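Side-chain contact in ULam111 (Flavobacterium sp., PDB 5WUT), which probably hydrolyses beta-glucosidic bonds in laminarin, as a family 16 laminarinase with a beta-jelly-roll fold: residues T73-K78 with S106-V111. Numbering follows the deposited sequence.
Sequences TTQGKK and SNIKTV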
loop_
_atom_site.group_PDB
_atom_site.type_symbol
_atom_site.label_atom_id
_atom_site.label_comp_id
_atom_site.label_asym_id
_atom_site.label_seq_id
_atom_site.Cartn_x
_atom_site.Cartn_y
_atom_site.Cartn_z
ATOM N N THR A 73 -0.971 27.940 -0.141
ATOM C CA THR A 73 -1.467 27.447 1.145
ATOM C C THR A 73 -2.904 27.857 1.371
ATOM O O THR A 73 -3.405 28.771 0.714
ATOM C CB THR A 73 -0.680 27.986 2.341
ATOM O OG1 THR A 73 -1.136 29.316 2.656
ATOM C CG2 THR A 73 0.800 28.018 2.046
ATOM N N THR A 74 -3.561 27.216 2.329
ATOM C CA THR A 74 -4.899 27.667 2.729
ATOM C C THR A 74 -4.885 28.366 4.086
ATOM O O THR A 74 -5.918 28.499 4.730
ATOM C CB THR A 74 -5.915 26.506 2.774
ATOM O OG1 THR A 74 -5.553 25.579 3.806
ATOM C CG2 THR A 74 -5.993 25.801 1.441
ATOM N N GLN A 75 -3.713 28.835 4.514
ATOM C CA GLN A 75 -3.570 29.470 5.825
ATOM C C GLN A 75 -4.588 30.585 6.049
ATOM O O GLN A 75 -4.699 31.491 5.235
ATOM C CB GLN A 75 -2.162 30.040 6.000
ATOM C CG GLN A 75 -1.906 30.563 7.408
ATOM C CD GLN A 75 -0.491 31.085 7.588
ATOM O OE1 GLN A 75 0.253 31.250 6.623
ATOM N NE2 GLN A 75 -0.107 31.328 8.838
ATOM N N GLY A 76 -5.310 30.505 7.163
ATOM C CA GLY A 76 -6.288 31.517 7.533
ATOM C C GLY A 76 -7.539 31.548 6.674
ATOM O O GLY A 76 -8.379 32.430 6.844
ATOM N N LYS A 77 -7.672 30.581 5.769
ATOM C CA LYS A 77 -8.787 30.533 4.818
ATOM C C LYS A 77 -9.572 29.222 4.826
ATOM O O LYS A 77 -10.800 29.229 4.812
ATOM C CB LYS A 77 -8.269 30.800 3.412
ATOM C CG LYS A 77 -7.792 32.235 3.252
ATOM C CD LYS A 77 -7.179 32.486 1.898
ATOM C CE LYS A 77 -6.959 33.984 1.730
ATOM N NZ LYS A 77 -6.317 34.265 0.414
ATOM N N LYS A 78 -8.856 28.102 4.805
ATOM C CA LYS A 78 -9.489 26.794 4.953
ATOM C C LYS A 78 -8.643 25.963 5.906
ATOM O O LYS A 78 -7.564 25.490 5.542
ATOM C CB LYS A 78 -9.649 26.092 3.605
ATOM C CG LYS A 78 -10.831 26.605 2.772
ATOM C CD LYS A 78 -12.154 26.162 3.394
ATOM C CE LYS A 78 -13.358 26.747 2.649
ATOM N NZ LYS A 78 -13.559 28.193 2.924
ATOM N N SER A 106 -2.140 25.673 12.719
ATOM C CA SER A 106 -2.731 27.007 12.633
ATOM C C SER A 106 -1.992 28.057 13.480
ATOM O O SER A 106 -1.935 29.246 13.123
ATOM C CB SER A 106 -4.197 26.947 13.061
ATOM O OG SER A 106 -4.823 28.210 12.888
ATOM N N ASN A 107 -1.415 27.620 14.594
ATOM C CA ASN A 107 -0.755 28.554 15.505
ATOM C C ASN A 107 0.679 28.916 15.108
ATOM O O ASN A 107 1.415 29.487 15.912
ATOM C CB ASN A 107 -0.766 27.992 16.933
ATOM C CG ASN A 107 0.016 26.690 17.064
ATOM O OD1 ASN A 107 0.539 26.166 16.084
ATOM N ND2 ASN A 107 0.113 26.178 18.289
ATOM N N ILE A 108 1.074 28.617 13.870
ATOM C CA ILE A 108 2.446 28.878 13.436
ATOM C C ILE A 108 2.848 30.357 13.593
ATOM O O ILE A 108 4.013 30.654 13.855
ATOM C CB ILE A 108 2.664 28.426 11.965
ATOM C CG1 ILE A 108 4.146 28.508 11.568
ATOM C CG2 ILE A 108 1.784 29.218 11.004
ATOM C CD1 ILE A 108 4.453 27.924 10.200
ATOM N N LYS A 109 1.905 31.284 13.472
ATOM C CA LYS A 109 2.318 32.683 13.566
ATOM C C LYS A 109 2.557 33.125 15.002
ATOM O O LYS A 109 3.182 34.158 15.217
ATOM C CB LYS A 109 1.298 33.617 12.913
ATOM C CG LYS A 109 1.140 33.430 11.415
ATOM C CD LYS A 109 0.419 34.623 10.794
ATOM C CE LYS A 109 0.650 34.700 9.291
ATOM N NZ LYS A 109 1.923 34.037 8.864
ATOM N N THR A 110 2.115 32.344 15.983
ATOM C CA THR A 110 2.452 32.672 17.373
ATOM C C THR A 110 3.499 31.753 18.005
ATOM O O THR A 110 4.250 32.191 18.872
ATOM C CB THR A 110 1.201 32.689 18.273
ATOM O OG1 THR A 110 0.607 31.386 18.322
ATOM C CG2 THR A 110 0.184 33.679 17.739
ATOM N N VAL A 111 3.583 30.494 17.579
ATOM C CA VAL A 111 4.566 29.605 18.198
ATOM C C VAL A 111 5.700 29.212 17.257
ATOM O O VAL A 111 6.718 28.683 17.706
ATOM C CB VAL A 111 3.909 28.304 18.743
ATOM C CG1 VAL A 111 2.741 28.635 19.650
ATOM C CG2 VAL A 111 3.471 27.393 17.599
#
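Gln-75 reaches across to the aliphatic part of Lys-109 and the CG2 methyl of Ile-108, the end of its side chain lying against both. The contact lies at the surface of the beta-jelly roll of family 16 glycoside hydrolases and illustrates how one long side chain can tie a loop to the start of a short helix. Residues 74-78 form a loop where strand 66-80 is broken, while 106-111 follow strand 97-105 and enter helix 108-111; Tyr-201 of strand 200-208 touches both Gln-75 and Ile-108. An ST turn sets the starting point: Gln-75 N donates to Thr-73 OG1 at 3.2 Å, nearly straight at 161°. From there the side chain runs out extended, CG opposite the backbone N (chi1 -173°), and carries its amide to the side chains of Lys-109 and Ile-108. Lys-109 CG lies anti to the carbonyl carbon, and the chain runs out to put CE 4.2 Å from Gln-75 CD as the two chains cross at a slant. With an alanine at Gln-75, the Ile-108 methyl would probably lose its cover and the Lys-109 chain a neighbour to rest against, leaving it less restrained. Within the turn, Thr-74 O accepts from Lys-77 N and Lys-78 N, and Thr-74 OG1 donates to Lys-78 O at 2.7 Å, in the carbonyl plane.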